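Local coordinates for protein DNA polymerase III, beta subunit (Thermotoga maritima, PDB 1VPK) that probably tethers DNA polymerase and other proteins to DNA as a ring-shaped sliding clamp, keeping replication processive, at residues T27-A32 and K211-V216; S277-V281 and V313-V317. Residue numbers count along the deposited sequence, not the author numbering.

Contact 1: T27-A32 and K211-V216; sequences TIASKA and KEVQNV
T27-A32 lies on helix 19-29; T27-A29 are helical, and psi is near zero at K31 and A32. K211-V216 is regular helix inside 207-218. The backbones come close: CA of K31 lies 5.1 Å from CA of E212, and CA of I28 lies 5.5 Å from CA of V216. K211 offers its backbone. Its O is 3.8 Å from K31 CD, and a water bridges the pair, donating to K211 O at 2.5 Å and accepting from K31 NZ at 3.1 Å. K31 is extended after an m chi1, so its chain crosses the side of helix 211-216 to reach this water. E212 (chi1 t, chi2 p) turns its carboxylate to the backbone of I28 and K31. OE1 takes a weak bond from K31 N at 3.3 Å, and OE2 sits 2.6 Å from I28 O. This is the junction of the N-terminal and central domains of the beta clamp, where a helix of each domain packs on one continuous sheet: A29 touches V65, and E212 touches V65 and T243. N215 (chi1 t) points at the first segment. Its ND2 donates to T27 O at 2.8 Å, almost linearly, and to E212 OE1 at 3.2 Å. S30 OG (chi1 p) also donates to T27 O, at 2.7 Å. CG2 of V216 lies 4.2 Å from CG2 of I28; I28 also touches V241 and N219, and V216 touches T243.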
loop_
_atom_site.group_PDB
_atom_site.type_symbol
_atom_site.label_atom_id
_atom_site.label_comp_id
_atom_site.label_asym_id
_atom_site.label_seq_id
_atom_site.Cartn_x
_atom_site.Cartn_y
_atom_site.Cartn_z
ATOM N N THR A 27 15.808 13.406 7.980
ATOM C CA THR A 27 15.225 12.891 6.753
ATOM C C THR A 27 16.190 13.001 5.596
ATOM O O THR A 27 16.361 12.053 4.812
ATOM C CB THR A 27 13.911 13.661 6.421
ATOM O OG1 THR A 27 12.989 13.438 7.485
ATOM C CG2 THR A 27 13.262 13.169 5.172
ATOM N N ILE A 28 16.830 14.153 5.491
ATOM C CA ILE A 28 17.763 14.389 4.411
ATOM C C ILE A 28 18.947 13.444 4.407
ATOM O O ILE A 28 19.371 12.978 3.341
ATOM C CB ILE A 28 18.275 15.837 4.426
ATOM C CG1 ILE A 28 17.157 16.708 3.933
ATOM C CG2 ILE A 28 19.540 16.002 3.511
ATOM C CD1 ILE A 28 17.338 18.193 4.165
ATOM N N ALA A 29 19.507 13.202 5.583
ATOM C CA ALA A 29 20.622 12.272 5.762
ATOM C C ALA A 29 20.286 10.799 5.653
ATOM O O ALA A 29 21.187 9.989 5.398
ATOM C CB ALA A 29 21.306 12.544 7.109
ATOM N N SER A 30 19.011 10.451 5.804
ATOM C CA SER A 30 18.597 9.089 6.047
ATOM C C SER A 30 18.917 8.102 4.938
ATOM O O SER A 30 19.148 6.958 5.240
ATOM C CB SER A 30 17.100 8.992 6.382
ATOM O OG SER A 30 16.351 9.435 5.300
ATOM N N LYS A 31 18.962 8.542 3.675
ATOM C CA LYS A 31 19.155 7.585 2.601
ATOM C C LYS A 31 20.647 7.314 2.285
ATOM O O LYS A 31 20.982 6.574 1.355
ATOM C CB LYS A 31 18.339 7.969 1.363
ATOM C CG LYS A 31 16.823 7.851 1.587
ATOM C CD LYS A 31 16.111 7.597 0.290
ATOM C CE LYS A 31 14.613 7.196 0.414
ATOM N NZ LYS A 31 14.175 6.731 -1.003
ATOM N N ALA A 32 21.530 7.886 3.076
ATOM C CA ALA A 32 22.957 7.592 3.025
ATOM C C ALA A 32 23.327 6.523 4.094
ATOM O O ALA A 32 24.460 6.071 4.152
ATOM C CB ALA A 32 23.745 8.823 3.229
ATOM N N LYS A 211 19.406 7.849 -5.159
ATOM C CA LYS A 211 18.278 7.936 -4.253
ATOM C C LYS A 211 18.516 8.945 -3.112
ATOM O O LYS A 211 17.584 9.624 -2.630
ATOM C CB LYS A 211 17.952 6.542 -3.718
ATOM C CG LYS A 211 17.344 5.639 -4.833
ATOM C CD LYS A 211 16.902 4.274 -4.302
ATOM C CE LYS A 211 16.477 3.211 -5.408
ATOM N NZ LYS A 211 16.789 1.788 -4.889
ATOM N N GLU A 212 19.768 9.084 -2.702
ATOM C CA GLU A 212 20.094 10.118 -1.743
ATOM C C GLU A 212 20.026 11.477 -2.457
ATOM O O GLU A 212 19.537 12.427 -1.883
ATOM C CB GLU A 212 21.452 9.865 -1.055
ATOM C CG GLU A 212 21.903 10.984 -0.132
ATOM C CD GLU A 212 20.914 11.390 0.968
ATOM O OE1 GLU A 212 19.959 10.665 1.349
ATOM O OE2 GLU A 212 21.147 12.460 1.538
ATOM N N VAL A 213 20.487 11.561 -3.698
ATOM C CA VAL A 213 20.402 12.823 -4.458
ATOM C C VAL A 213 18.947 13.290 -4.497
ATOM O O VAL A 213 18.646 14.449 -4.139
ATOM C CB VAL A 213 21.008 12.678 -5.885
ATOM C CG1 VAL A 213 20.668 13.862 -6.765
ATOM C CG2 VAL A 213 22.524 12.563 -5.781
ATOM N N GLN A 214 18.055 12.355 -4.839
ATOM C CA GLN A 214 16.641 12.628 -4.947
ATOM C C GLN A 214 16.089 13.073 -3.583
ATOM O O GLN A 214 15.247 13.977 -3.483
ATOM C CB GLN A 214 15.895 11.372 -5.344
ATOM C CG GLN A 214 15.764 11.083 -6.783
ATOM C CD GLN A 214 14.614 10.101 -7.003
ATOM O OE1 GLN A 214 14.633 8.976 -6.473
ATOM N NE2 GLN A 214 13.598 10.535 -7.735
ATOM N N ASN A 215 16.541 12.403 -2.532
ATOM C CA ASN A 215 16.098 12.696 -1.170
ATOM C C ASN A 215 16.467 14.132 -0.789
ATOM O O ASN A 215 15.673 14.884 -0.204
ATOM C CB ASN A 215 16.769 11.705 -0.210
ATOM C CG ASN A 215 16.253 11.812 1.180
ATOM O OD1 ASN A 215 15.045 11.811 1.403
ATOM N ND2 ASN A 215 17.161 11.879 2.141
ATOM N N VAL A 216 17.692 14.500 -1.131
ATOM C CA VAL A 216 18.190 15.862 -0.903
ATOM C C VAL A 216 17.302 16.918 -1.624
ATOM O O VAL A 216 16.764 17.865 -0.993
ATOM C CB VAL A 216 19.676 15.988 -1.371
ATOM C CG1 VAL A 216 20.126 17.431 -1.374
ATOM C CG2 VAL A 216 20.552 15.223 -0.441
HETATM O O HOH W 1 15.123 9.128 -2.670
#

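Contact 2: S277-V281 and V313-V317; sequences SLKRV and VVDEV
Helix 277-281 runs nearly antiparallel to strand 313-317, at 169°, with the axes 8.6 Å apart. S277 CA is 6.5 Å from D315 CA, and V281 CA is 5.9 Å from V313 CA. V313, D315 and V317 point to the helix. D315 (chi1 t) is the polar centre. Its OD2 accepts from S277 OG (chi1 t) at 2.6 Å and from R280 NH2 at 2.9 Å, the strong leg of a salt bridge. R280 NE adds weak bonds to OD2 (3.3 Å) and OD1 (3.5 Å) of D315. R280 reaches it with chi1 m and chi3 m. In this C-terminal clamp domain the strand is the edge of its sheet within the chain. A strand of the second subunit pairs antiparallel with V313-D315, so the sheet continues across the dimer interface. D315 OD1 also accepts from S114 and T115 of that subunit. Next to the salt bridge, toward V281, V313 CG1 (chi1 p) lies 3.7 Å from V281 CB. V317 CG1 is 3.6 Å from S277 OG.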
loop_
_atom_site.group_PDB
_atom_site.type_symbol
_atom_site.label_atom_id
_atom_site.label_comp_id
_atom_site.label_asym_id
_atom_site.label_seq_id
_atom_site.Cartn_x
_atom_site.Cartn_y
_atom_site.Cartn_z
ATOM N N SER A 277 -5.219 0.497 -22.311
ATOM C CA SER A 277 -5.136 -0.698 -23.161
ATOM C C SER A 277 -4.132 -1.657 -22.582
ATOM O O SER A 277 -4.397 -2.863 -22.510
ATOM C CB SER A 277 -4.725 -0.304 -24.590
ATOM O OG SER A 277 -4.759 -1.420 -25.464
ATOM N N LEU A 278 -2.963 -1.133 -22.173
ATOM C CA LEU A 278 -1.951 -1.990 -21.510
ATOM C C LEU A 278 -2.506 -2.660 -20.257
ATOM O O LEU A 278 -2.345 -3.872 -20.050
ATOM C CB LEU A 278 -0.674 -1.186 -21.206
ATOM C CG LEU A 278 0.101 -0.942 -22.503
ATOM C CD1 LEU A 278 1.107 0.174 -22.363
ATOM C CD2 LEU A 278 0.791 -2.209 -23.030
ATOM N N LYS A 279 -3.230 -1.903 -19.440
ATOM C CA LYS A 279 -3.878 -2.500 -18.271
ATOM C C LYS A 279 -4.837 -3.671 -18.618
ATOM O O LYS A 279 -4.859 -4.705 -17.933
ATOM C CB LYS A 279 -4.642 -1.454 -17.481
ATOM C CG LYS A 279 -3.797 -0.527 -16.620
ATOM C CD LYS A 279 -4.717 0.044 -15.494
ATOM N N ARG A 280 -5.618 -3.509 -19.682
ATOM C CA ARG A 280 -6.542 -4.563 -20.130
ATOM C C ARG A 280 -5.779 -5.832 -20.541
ATOM O O ARG A 280 -6.141 -6.927 -20.120
ATOM C CB ARG A 280 -7.502 -4.053 -21.250
ATOM C CG ARG A 280 -8.395 -2.954 -20.718
ATOM C CD ARG A 280 -9.488 -2.440 -21.631
ATOM N NE ARG A 280 -9.010 -1.712 -22.797
ATOM C CZ ARG A 280 -9.030 -0.373 -22.949
ATOM N NH1 ARG A 280 -9.490 0.438 -22.014
ATOM N NH2 ARG A 280 -8.602 0.159 -24.058
ATOM N N VAL A 281 -4.711 -5.704 -21.328
ATOM C CA VAL A 281 -4.035 -6.878 -21.818
ATOM C C VAL A 281 -3.194 -7.537 -20.734
ATOM O O VAL A 281 -2.953 -8.719 -20.805
ATOM C CB VAL A 281 -3.203 -6.641 -23.133
ATOM C CG1 VAL A 281 -4.119 -6.097 -24.277
ATOM C CG2 VAL A 281 -2.022 -5.705 -22.895
ATOM N N VAL A 313 -6.542 -12.041 -24.949
ATOM C CA VAL A 313 -7.152 -10.728 -25.040
ATOM C C VAL A 313 -6.623 -10.044 -26.290
ATOM O O VAL A 313 -5.449 -10.166 -26.628
ATOM C CB VAL A 313 -6.886 -9.835 -23.797
ATOM C CG1 VAL A 313 -5.395 -9.608 -23.584
ATOM C CG2 VAL A 313 -7.646 -8.509 -23.902
ATOM N N VAL A 314 -7.514 -9.339 -26.969
ATOM C CA VAL A 314 -7.166 -8.463 -28.067
ATOM C C VAL A 314 -7.851 -7.151 -27.778
ATOM O O VAL A 314 -9.046 -7.119 -27.454
ATOM C CB VAL A 314 -7.661 -9.009 -29.415
ATOM C CG1 VAL A 314 -7.330 -8.003 -30.543
ATOM C CG2 VAL A 314 -7.078 -10.387 -29.652
ATOM N N ASP A 315 -7.077 -6.090 -27.798
ATOM C CA ASP A 315 -7.598 -4.740 -27.627
ATOM C C ASP A 315 -7.173 -3.852 -28.803
ATOM O O ASP A 315 -6.012 -3.759 -29.119
ATOM C CB ASP A 315 -7.085 -4.100 -26.338
ATOM C CG ASP A 315 -7.883 -2.866 -25.969
ATOM O OD1 ASP A 315 -9.129 -2.905 -26.037
ATOM O OD2 ASP A 315 -7.295 -1.836 -25.653
ATOM N N GLU A 316 -8.119 -3.157 -29.398
ATOM C CA GLU A 316 -7.840 -2.357 -30.586
ATOM C C GLU A 316 -7.949 -0.885 -30.268
ATOM O O GLU A 316 -8.987 -0.462 -29.797
ATOM C CB GLU A 316 -8.845 -2.721 -31.653
ATOM C CG GLU A 316 -8.651 -1.962 -32.959
ATOM C CD GLU A 316 -9.429 -2.600 -34.091
ATOM O OE1 GLU A 316 -9.036 -3.692 -34.529
ATOM O OE2 GLU A 316 -10.432 -1.992 -34.522
ATOM N N VAL A 317 -6.887 -0.110 -30.503
ATOM C CA VAL A 317 -6.910 1.320 -30.189
ATOM C C VAL A 317 -6.625 2.178 -31.400
ATOM O O VAL A 317 -5.832 1.785 -32.267
ATOM C CB VAL A 317 -5.974 1.700 -29.029
ATOM C CG1 VAL A 317 -6.278 0.817 -27.825
ATOM C CG2 VAL A 317 -4.536 1.609 -29.378
#

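Both contacts are mostly buried and use a helix of the clamp fold, but they join different elements. Contact 1 sets two helices of different domains against each other within one subunit, its centre about 10 Å from the centre of the chain. Contact 2 stays within the C-terminal domain, its centre about 30 Å from that point, and pairs a helix with a strand at the subunit interface. The chemistry follows. In contact 1 an amide and a water bond to main-chain oxygens, the acid accepts a weak bond from a main-chain NH, and the two lysines are exposed. Contact 2 buries a salt bridge whose acid is shared with the second subunit. Their centres are 39 Å apart, and they do not touch.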